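Local coordinates for aldehyde dehydrogenase (Trypanosoma brucei, PDB 5MYP), which probably oxidises aldehydes to carboxylic acids with NAD+ as the electron acceptor, at residues G226-A237 / I260-M271; L287-K296 / E339-P349. All coordinates share one frame; numbering follows the deposited sequence. Where two conformers were deposited one is given.

Contact 1 (G226-A237 / I260-M271); sequences GKSPVVVDDTCA and IAPDYVVVEKSM. Unlike the reference sequence in segment 226-237: Thr235 (reference Ser).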
loop_
_atom_site.group_PDB
_atom_site.type_symbol
_atom_site.label_atom_id
_atom_site.label_comp_id
_atom_site.label_asym_id
_atom_site.label_seq_id
_atom_site.Cartn_x
_atom_site.Cartn_y
_atom_site.Cartn_z
ATOM N N GLY A 226 -15.239 -2.598 12.135
ATOM C CA GLY A 226 -15.119 -3.888 12.793
ATOM C C GLY A 226 -15.533 -3.701 14.234
ATOM O O GLY A 226 -15.942 -2.608 14.637
ATOM N N LYS A 227 -15.409 -4.764 15.013
ATOM C CA LYS A 227 -15.832 -4.760 16.401
ATOM C C LYS A 227 -14.613 -4.579 17.290
ATOM O O LYS A 227 -13.940 -5.555 17.625
ATOM C CB LYS A 227 -16.551 -6.068 16.731
ATOM C CG LYS A 227 -17.817 -6.303 15.919
ATOM C CD LYS A 227 -18.422 -7.672 16.184
ATOM C CE LYS A 227 -19.031 -7.790 17.577
ATOM N NZ LYS A 227 -20.254 -6.959 17.757
ATOM N N SER A 228 -14.328 -3.329 17.657
ATOM C CA SER A 228 -13.193 -3.019 18.539
ATOM C C SER A 228 -13.480 -3.505 19.963
ATOM O O SER A 228 -14.378 -2.968 20.622
ATOM C CB SER A 228 -12.896 -1.517 18.564
ATOM O OG SER A 228 -12.540 -1.032 17.275
ATOM N N PRO A 229 -12.735 -4.525 20.440
ATOM C CA PRO A 229 -12.989 -5.045 21.781
ATOM C C PRO A 229 -12.322 -4.217 22.873
ATOM O O PRO A 229 -11.285 -3.592 22.632
ATOM C CB PRO A 229 -12.368 -6.440 21.735
ATOM C CG PRO A 229 -11.263 -6.328 20.752
ATOM C CD PRO A 229 -11.614 -5.230 19.790
ATOM N N VAL A 230 -12.933 -4.218 24.058
ATOM C CA VAL A 230 -12.318 -3.678 25.266
ATOM C C VAL A 230 -12.090 -4.840 26.223
ATOM O O VAL A 230 -13.045 -5.462 26.692
ATOM C CB VAL A 230 -13.198 -2.620 25.963
ATOM C CG1 VAL A 230 -12.486 -2.058 27.194
ATOM C CG2 VAL A 230 -13.557 -1.496 25.008
ATOM N N VAL A 231 -10.822 -5.132 26.502
ATOM C CA VAL A 231 -10.451 -6.159 27.464
ATOM C C VAL A 231 -10.212 -5.473 28.811
ATOM O O VAL A 231 -9.460 -4.504 28.886
ATOM C CB VAL A 231 -9.194 -6.925 27.012
ATOM C CG1 VAL A 231 -8.791 -7.977 28.041
ATOM C CG2 VAL A 231 -9.432 -7.563 25.647
ATOM N N VAL A 232 -10.870 -5.963 29.863
ATOM C CA VAL A 232 -10.684 -5.441 31.220
ATOM C C VAL A 232 -10.310 -6.615 32.119
ATOM O O VAL A 232 -11.097 -7.547 32.273
ATOM C CB VAL A 232 -11.962 -4.751 31.747
ATOM C CG1 VAL A 232 -11.744 -4.195 33.154
ATOM C CG2 VAL A 232 -12.408 -3.653 30.786
ATOM N N ASP A 233 -9.112 -6.577 32.699
ATOM C CA ASP A 233 -8.632 -7.679 33.540
ATOM C C ASP A 233 -9.012 -7.457 35.016
ATOM O O ASP A 233 -9.850 -6.609 35.310
ATOM C CB ASP A 233 -7.123 -7.937 33.296
ATOM C CG ASP A 233 -6.201 -6.985 34.048
ATOM O OD1 ASP A 233 -6.661 -5.961 34.597
ATOM O OD2 ASP A 233 -4.985 -7.279 34.087
ATOM N N ASP A 234 -8.402 -8.225 35.918
ATOM C CA ASP A 234 -8.682 -8.162 37.369
ATOM C C ASP A 234 -7.689 -7.312 38.198
ATOM O O ASP A 234 -7.645 -7.440 39.425
ATOM C CB ASP A 234 -8.779 -9.591 37.946
ATOM C CG ASP A 234 -7.520 -10.432 37.699
ATOM O OD1 ASP A 234 -6.616 -9.989 36.955
ATOM O OD2 ASP A 234 -7.444 -11.558 38.239
ATOM N N THR A 235 -6.923 -6.435 37.544
ATOM C CA THR A 235 -5.938 -5.582 38.230
ATOM C C THR A 235 -6.367 -4.108 38.288
ATOM O O THR A 235 -5.566 -3.258 38.684
ATOM C CB THR A 235 -4.541 -5.690 37.568
ATOM O OG1 THR A 235 -4.596 -5.211 36.215
ATOM C CG2 THR A 235 -4.050 -7.139 37.578
ATOM N N CYS A 236 -7.626 -3.817 37.927
ATOM C CA CYS A 236 -8.146 -2.442 37.843
ATOM C C CYS A 236 -9.265 -2.115 38.849
ATOM O O CYS A 236 -9.955 -1.105 38.679
ATOM C CB CYS A 236 -8.671 -2.169 36.421
ATOM S SG CYS A 236 -7.452 -2.331 35.102
ATOM N N ALA A 237 -9.443 -2.927 39.893
ATOM C CA ALA A 237 -10.517 -2.686 40.879
ATOM C C ALA A 237 -10.489 -1.262 41.445
ATOM O O ALA A 237 -11.525 -0.600 41.510
ATOM C CB ALA A 237 -10.458 -3.703 42.007
ATOM N N ILE A 260 -13.942 3.432 15.729
ATOM C CA ILE A 260 -13.071 3.014 16.837
ATOM C C ILE A 260 -13.799 3.080 18.194
ATOM O O ILE A 260 -13.167 3.096 19.250
ATOM C CB ILE A 260 -11.762 3.850 16.859
ATOM C CG1 ILE A 260 -12.046 5.363 16.894
ATOM C CG2 ILE A 260 -10.896 3.505 15.647
ATOM C CD1 ILE A 260 -10.817 6.223 17.070
ATOM N N ALA A 261 -15.132 3.095 18.172
ATOM C CA ALA A 261 -15.914 3.057 19.409
ATOM C C ALA A 261 -15.697 1.708 20.088
ATOM O O ALA A 261 -15.449 0.716 19.408
ATOM C CB ALA A 261 -17.394 3.259 19.132
ATOM N N PRO A 262 -15.776 1.667 21.432
ATOM C CA PRO A 262 -15.790 0.363 22.091
ATOM C C PRO A 262 -17.040 -0.402 21.659
ATOM O O PRO A 262 -18.155 0.045 21.909
ATOM C CB PRO A 262 -15.800 0.715 23.588
ATOM C CG PRO A 262 -16.283 2.115 23.671
ATOM C CD PRO A 262 -15.895 2.784 22.390
ATOM N N ASP A 263 -16.843 -1.511 20.955
ATOM C CA ASP A 263 -17.953 -2.263 20.381
ATOM C C ASP A 263 -18.526 -3.201 21.432
ATOM O O ASP A 263 -19.735 -3.221 21.638
ATOM C CB ASP A 263 -17.505 -3.037 19.140
ATOM C CG ASP A 263 -18.654 -3.748 18.448
ATOM O OD1 ASP A 263 -19.022 -4.856 18.897
ATOM O OD2 ASP A 263 -19.184 -3.211 17.455
ATOM N N TYR A 264 -17.649 -3.981 22.066
ATOM C CA TYR A 264 -18.021 -4.872 23.169
ATOM C C TYR A 264 -16.896 -4.977 24.192
ATOM O O TYR A 264 -15.757 -4.595 23.913
ATOM C CB TYR A 264 -18.388 -6.264 22.648
ATOM C CG TYR A 264 -17.250 -7.040 22.008
ATOM C CD1 TYR A 264 -16.911 -6.840 20.673
ATOM C CD2 TYR A 264 -16.526 -7.989 22.732
ATOM C CE1 TYR A 264 -15.879 -7.555 20.075
ATOM C CE2 TYR A 264 -15.494 -8.712 22.140
ATOM C CZ TYR A 264 -15.177 -8.493 20.811
ATOM O OH TYR A 264 -14.155 -9.198 20.217
ATOM N N VAL A 265 -17.234 -5.505 25.367
ATOM C CA VAL A 265 -16.291 -5.670 26.477
ATOM C C VAL A 265 -16.089 -7.159 26.778
ATOM O O VAL A 265 -17.045 -7.939 26.758
ATOM C CB VAL A 265 -16.794 -4.950 27.754
ATOM C CG1 VAL A 265 -15.848 -5.179 28.928
ATOM C CG2 VAL A 265 -16.964 -3.456 27.504
ATOM N N VAL A 266 -14.836 -7.539 27.036
ATOM C CA VAL A 266 -14.492 -8.854 27.574
ATOM C C VAL A 266 -13.848 -8.594 28.933
ATOM O O VAL A 266 -12.709 -8.124 29.009
ATOM C CB VAL A 266 -13.529 -9.641 26.656
ATOM C CG1 VAL A 266 -13.361 -11.072 27.162
ATOM C CG2 VAL A 266 -14.036 -9.640 25.218
ATOM N N VAL A 267 -14.589 -8.884 30.004
ATOM C CA VAL A 267 -14.168 -8.540 31.369
ATOM C C VAL A 267 -13.842 -9.809 32.161
ATOM O O VAL A 267 -14.496 -10.836 31.987
ATOM C CB VAL A 267 -15.218 -7.659 32.104
ATOM C CG1 VAL A 267 -16.579 -8.338 32.199
ATOM C CG2 VAL A 267 -14.721 -7.242 33.485
ATOM N N GLU A 268 -12.829 -9.740 33.022
ATOM C CA GLU A 268 -12.477 -10.884 33.863
ATOM C C GLU A 268 -13.689 -11.213 34.745
ATOM O O GLU A 268 -14.327 -10.310 35.291
ATOM C CB GLU A 268 -11.224 -10.590 34.699
ATOM C CG GLU A 268 -10.517 -11.824 35.259
ATOM C CD GLU A 268 -11.131 -12.367 36.546
ATOM O OE1 GLU A 268 -11.806 -11.610 37.278
ATOM O OE2 GLU A 268 -10.932 -13.563 36.835
ATOM N N LYS A 269 -13.994 -12.506 34.846
ATOM C CA LYS A 269 -15.234 -13.026 35.462
ATOM C C LYS A 269 -15.621 -12.348 36.789
ATOM O O LYS A 269 -16.774 -11.957 36.983
ATOM C CB LYS A 269 -15.088 -14.539 35.672
ATOM C CG LYS A 269 -16.362 -15.294 36.024
ATOM C CD LYS A 269 -16.068 -16.772 36.265
ATOM C CE LYS A 269 -15.133 -16.991 37.453
ATOM N NZ LYS A 269 -15.212 -18.363 38.033
ATOM N N SER A 270 -14.645 -12.202 37.681
ATOM C CA SER A 270 -14.870 -11.622 39.007
ATOM C C SER A 270 -15.158 -10.112 39.009
ATOM O O SER A 270 -15.688 -9.599 39.997
ATOM C CB SER A 270 -13.683 -11.925 39.935
ATOM O OG SER A 270 -12.573 -11.088 39.661
ATOM N N MET A 271 -14.814 -9.414 37.922
ATOM C CA MET A 271 -15.005 -7.967 37.809
ATOM C C MET A 271 -16.275 -7.523 37.085
ATOM O O MET A 271 -16.507 -6.320 36.964
ATOM C CB MET A 271 -13.791 -7.346 37.093
ATOM C CG MET A 271 -12.448 -7.586 37.766
ATOM S SD MET A 271 -12.350 -6.682 39.322
ATOM C CE MET A 271 -11.175 -7.692 40.221
HETATM O O HOH W 1 -15.512 -0.633 17.105
HETATM O O HOH W 2 -13.547 -8.235 17.690
#
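Lys227 bends back at its last two torsions and sets NZ against Asp263. The salt bridge runs from Lys227 NZ to Asp263 OD1 at 2.7 Å and meets that oxygen on its syn side, 18° out of the carboxylate plane. Lys227 NZ also donates to the carbonyls of Val361 and Glu364, and Asp263 OD2 accepts from Ile366 N, so this buried pair is held from several directions.

Next to it stands the Tyr264 ring. Its CG takes the crowded position between backbone N and carbonyl carbon (chi1 65°), which brings the ring close to 226-237. Pro229 lies over one ring face, side by side with the tyrosine and pointing the same way. This is an off-centre CH-pi contact, with Pro229 CB 4.1 Å from the centroid of the Tyr264 ring. Lys227 CB comes to the ring edge instead. A water joins Tyr264 OH to Lys227 O.

Strands 229-232 and 264-268 run parallel, 18° apart, and are joined through helix 240-252 in a beta-alpha-beta crossover. Segment 260-271 directly follows Cys259, a predicted active-site residue. Val230 N donates to Tyr264 O at 2.9 Å, and Val266 N donates to Val230 O at 2.8 Å. Val232 continues the pattern with Val266 O and Glu268 N. Val230, Val232, Val265 and Val267 share one sheet face; Val231 and Val266 lie on the other with Pro229 and Tyr264. Packing is tight where Val230 CG2 meets Pro262 CB at 3.5 Å.

At the C-terminal ends of the strands, Asp234 and Glu268 bring carboxylates near each other, Asp234 OD2 lying 4.3 Å from Glu268 OE2. Ser270 N and OG both donate to Glu268 OE1, which may ease the repulsion. Met271 lays CE against Asp234 CB at 3.8 Å.

Contact 2 (L287-K296 / E339-P349); sequences LGDKFLKVLK and EADEATLTIAP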
loop_
_atom_site.group_PDB
_atom_site.type_symbol
_atom_site.label_atom_id
_atom_site.label_comp_id
_atom_site.label_asym_id
_atom_site.label_seq_id
_atom_site.Cartn_x
_atom_site.Cartn_y
_atom_site.Cartn_z
ATOM N N LEU A 287 -24.839 11.836 30.854
ATOM C CA LEU A 287 -26.092 12.198 30.181
ATOM C C LEU A 287 -27.005 13.072 31.033
ATOM O O LEU A 287 -27.802 13.840 30.486
ATOM C CB LEU A 287 -26.845 10.943 29.741
ATOM C CG LEU A 287 -26.088 10.050 28.756
ATOM C CD1 LEU A 287 -26.891 8.805 28.433
ATOM C CD2 LEU A 287 -25.720 10.799 27.478
ATOM N N GLY A 288 -26.895 12.950 32.355
ATOM C CA GLY A 288 -27.730 13.709 33.286
ATOM C C GLY A 288 -29.044 13.011 33.588
ATOM O O GLY A 288 -29.580 12.284 32.754
ATOM N N ASP A 289 -29.567 13.271 34.784
ATOM C CA ASP A 289 -30.771 12.615 35.299
ATOM C C ASP A 289 -32.019 12.986 34.492
ATOM O O ASP A 289 -32.811 12.106 34.135
ATOM C CB ASP A 289 -30.961 12.977 36.783
ATOM C CG ASP A 289 -32.075 12.181 37.462
ATOM O OD1 ASP A 289 -32.170 10.949 37.263
ATOM O OD2 ASP A 289 -32.850 12.794 38.225
ATOM N N LYS A 290 -32.186 14.277 34.199
ATOM C CA LYS A 290 -33.387 14.759 33.506
ATOM C C LYS A 290 -33.546 14.153 32.110
ATOM O O LYS A 290 -34.644 13.728 31.746
ATOM C CB LYS A 290 -33.422 16.289 33.419
ATOM C CG LYS A 290 -34.749 16.823 32.894
ATOM C CD LYS A 290 -34.945 18.310 33.144
ATOM C CE LYS A 290 -36.259 18.774 32.542
ATOM N NZ LYS A 290 -36.683 20.106 33.048
ATOM N N PHE A 291 -32.458 14.114 31.340
ATOM C CA PHE A 291 -32.482 13.508 30.001
ATOM C C PHE A 291 -32.957 12.054 30.067
ATOM O O PHE A 291 -33.875 11.669 29.344
ATOM C CB PHE A 291 -31.105 13.593 29.324
ATOM C CG PHE A 291 -31.029 12.857 28.014
ATOM C CD1 PHE A 291 -31.540 13.425 26.851
ATOM C CD2 PHE A 291 -30.462 11.584 27.942
ATOM C CE1 PHE A 291 -31.474 12.743 25.640
ATOM C CE2 PHE A 291 -30.399 10.899 26.738
ATOM C CZ PHE A 291 -30.910 11.482 25.588
ATOM N N LEU A 292 -32.336 11.267 30.944
ATOM C CA LEU A 292 -32.681 9.852 31.097
ATOM C C LEU A 292 -34.116 9.644 31.587
ATOM O O LEU A 292 -34.832 8.807 31.046
ATOM C CB LEU A 292 -31.687 9.137 32.025
ATOM C CG LEU A 292 -30.286 8.904 31.452
ATOM C CD1 LEU A 292 -29.332 8.420 32.540
ATOM C CD2 LEU A 292 -30.330 7.923 30.289
ATOM N N LYS A 293 -34.534 10.422 32.586
ATOM C CA LYS A 293 -35.912 10.352 33.096
ATOM C C LYS A 293 -36.964 10.623 32.017
ATOM O O LYS A 293 -37.974 9.912 31.944
ATOM C CB LYS A 293 -36.120 11.325 34.261
ATOM C CG LYS A 293 -35.541 10.846 35.579
ATOM C CD LYS A 293 -35.630 11.947 36.621
ATOM C CE LYS A 293 -35.566 11.403 38.036
ATOM N NZ LYS A 293 -35.556 12.527 39.015
ATOM N N VAL A 294 -36.715 11.639 31.187
ATOM C CA VAL A 294 -37.631 11.999 30.096
ATOM C C VAL A 294 -37.665 10.897 29.037
ATOM O O VAL A 294 -38.740 10.507 28.577
ATOM C CB VAL A 294 -37.275 13.372 29.457
ATOM C CG1 VAL A 294 -38.120 13.653 28.217
ATOM C CG2 VAL A 294 -37.460 14.495 30.473
ATOM N N LEU A 295 -36.488 10.400 28.669
ATOM C CA LEU A 295 -36.375 9.298 27.711
ATOM C C LEU A 295 -37.024 8.003 28.220
ATOM O O LEU A 295 -37.673 7.295 27.443
ATOM C CB LEU A 295 -34.902 9.053 27.352
ATOM C CG LEU A 295 -34.579 8.176 26.147
ATOM C CD1 LEU A 295 -35.185 8.752 24.892
ATOM C CD2 LEU A 295 -33.077 8.062 26.029
ATOM N N LYS A 296 -36.847 7.712 29.509
ATOM C CA LYS A 296 -37.484 6.563 30.154
ATOM C C LYS A 296 -39.009 6.681 30.248
ATOM O O LYS A 296 -39.704 5.663 30.283
ATOM C CB LYS A 296 -36.925 6.369 31.564
ATOM C CG LYS A 296 -37.380 5.068 32.201
ATOM C CD LYS A 296 -37.162 3.890 31.264
ATOM C CE LYS A 296 -37.950 2.670 31.710
ATOM N NZ LYS A 296 -37.623 2.283 33.109
ATOM N N GLU A 339 -33.329 2.563 26.974
ATOM C CA GLU A 339 -34.317 3.616 26.738
ATOM C C GLU A 339 -34.153 4.129 25.312
ATOM O O GLU A 339 -33.018 4.301 24.839
ATOM C CB GLU A 339 -34.153 4.782 27.720
ATOM C CG GLU A 339 -34.065 4.384 29.194
ATOM C CD GLU A 339 -32.642 4.187 29.692
ATOM O OE1 GLU A 339 -31.742 3.935 28.860
ATOM O OE2 GLU A 339 -32.411 4.283 30.915
ATOM N N ALA A 340 -35.275 4.361 24.630
ATOM C CA ALA A 340 -35.245 4.816 23.242
ATOM C C ALA A 340 -36.486 5.603 22.836
ATOM O O ALA A 340 -37.538 5.492 23.464
ATOM C CB ALA A 340 -35.061 3.628 22.311
ATOM N N ASP A 341 -36.329 6.418 21.794
ATOM C CA ASP A 341 -37.430 7.151 21.165
ATOM C C ASP A 341 -37.224 7.120 19.652
ATOM O O ASP A 341 -36.254 7.694 19.139
ATOM C CB ASP A 341 -37.489 8.601 21.654
ATOM C CG ASP A 341 -38.638 9.376 21.034
ATOM O OD1 ASP A 341 -39.804 9.126 21.409
ATOM O OD2 ASP A 341 -38.374 10.230 20.162
ATOM N N GLU A 342 -38.143 6.460 18.947
ATOM C CA GLU A 342 -38.026 6.242 17.505
ATOM C C GLU A 342 -38.150 7.520 16.682
ATOM O O GLU A 342 -37.380 7.720 15.744
ATOM C CB GLU A 342 -39.075 5.224 17.040
ATOM C CG GLU A 342 -38.957 4.834 15.569
ATOM C CD GLU A 342 -39.677 3.543 15.216
ATOM O OE1 GLU A 342 -40.296 2.917 16.105
ATOM O OE2 GLU A 342 -39.611 3.152 14.036
ATOM N N ALA A 343 -39.105 8.378 17.036
ATOM C CA ALA A 343 -39.366 9.617 16.286
ATOM C C ALA A 343 -38.140 10.529 16.189
ATOM O O ALA A 343 -37.889 11.117 15.139
ATOM C CB ALA A 343 -40.532 10.377 16.907
ATOM N N THR A 344 -37.387 10.632 17.286
ATOM C CA THR A 344 -36.161 11.437 17.346
ATOM C C THR A 344 -34.873 10.607 17.169
ATOM O O THR A 344 -33.776 11.140 17.337
ATOM C CB THR A 344 -36.076 12.200 18.685
ATOM O OG1 THR A 344 -35.946 11.264 19.768
ATOM C CG2 THR A 344 -37.317 13.087 18.894
ATOM N N LEU A 345 -35.012 9.320 16.836
ATOM C CA LEU A 345 -33.885 8.399 16.612
ATOM C C LEU A 345 -32.869 8.421 17.772
ATOM O O LEU A 345 -31.657 8.528 17.569
ATOM C CB LEU A 345 -33.219 8.702 15.264
ATOM C CG LEU A 345 -34.103 8.577 14.014
ATOM C CD1 LEU A 345 -33.416 9.189 12.802
ATOM C CD2 LEU A 345 -34.464 7.121 13.744
ATOM N N THR A 346 -33.402 8.326 18.986
ATOM C CA THR A 346 -32.618 8.402 20.210
ATOM C C THR A 346 -32.564 7.022 20.844
ATOM O O THR A 346 -33.609 6.428 21.097
ATOM C CB THR A 346 -33.251 9.391 21.206
ATOM O OG1 THR A 346 -33.376 10.680 20.594
ATOM C CG2 THR A 346 -32.394 9.525 22.442
ATOM N N ILE A 347 -31.353 6.507 21.062
ATOM C CA ILE A 347 -31.139 5.279 21.832
ATOM C C ILE A 347 -30.056 5.562 22.875
ATOM O O ILE A 347 -28.921 5.874 22.520
ATOM C CB ILE A 347 -30.694 4.090 20.949
ATOM C CG1 ILE A 347 -31.722 3.808 19.845
ATOM C CG2 ILE A 347 -30.471 2.834 21.802
ATOM C CD1 ILE A 347 -31.283 2.761 18.840
ATOM N N ALA A 348 -30.408 5.459 24.156
ATOM C CA ALA A 348 -29.442 5.683 25.231
ATOM C C ALA A 348 -28.430 4.531 25.282
ATOM O O ALA A 348 -28.749 3.417 24.856
ATOM C CB ALA A 348 -30.148 5.817 26.572
ATOM N N PRO A 349 -27.210 4.790 25.798
ATOM C CA PRO A 349 -26.235 3.710 25.938
ATOM C C PRO A 349 -26.805 2.551 26.748
ATOM O O PRO A 349 -27.391 2.767 27.812
ATOM C CB PRO A 349 -25.055 4.372 26.661
ATOM C CG PRO A 349 -25.203 5.820 26.386
ATOM C CD PRO A 349 -26.675 6.073 26.280
#
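Leu295 lies across Glu339 at about a right angle, its CG 3.8 Å from Glu339 CB. With CG anti to the backbone N (chi1 -166°), its two methyls reach the hairpin at different points. Leu295 CD1 meets Thr346 CG2 at 3.8 Å and also touches Asp341 CB. Leu295 CD2 rests on Ala348 CB at 3.7 Å.

The carboxylate of Glu339 pairs with Arg283. Phe291 and Thr346 approach from opposite directions, and Phe291 CZ comes within 4.0 Å of Thr346 CG2. At the start of 287-296, Leu287 reaches the Pro349 ring. That spot is tight, with Leu287 CD1 3.5 Å from Pro349 CD. No hydrogen bond links the two segments.

The hairpin is held from within. Asp341 OD2 accepts from Thr344 N and OG1 in an Asx motif, and Leu345 and Thr346 form a G1 beta bulge opposite Asp341. Helix 289-296 packs on the hairpin of strands 340-341 and 346-353. Helix 319-328 touches Ala340 and Ile347, which point away from 287-296, while helix 240-252 adjoins Leu287 and Pro349.

In the fold
From the N terminus the chain first builds helices and most strands of a separate sheet, then enters strand 229-232, passes through helix 240-252 and returns in strand 264-268. Contact 1 closes this short loop of 22 residues. The chain then runs through helix 272-287 into helix 289-296. After 42 more residues, including helices 304-309 and 319-328, it comes back to the hairpin, where contact 2 closes the second loop. The two loops follow in series, neither nested nor crossed. Strand 370-376 pairs with both 264-268 and 346-353, so both contacts belong to one mixed sheet. Their centres are 25 Å apart. Contact 1 joins two strands within the sheet; contact 2 packs a helix against its hairpin.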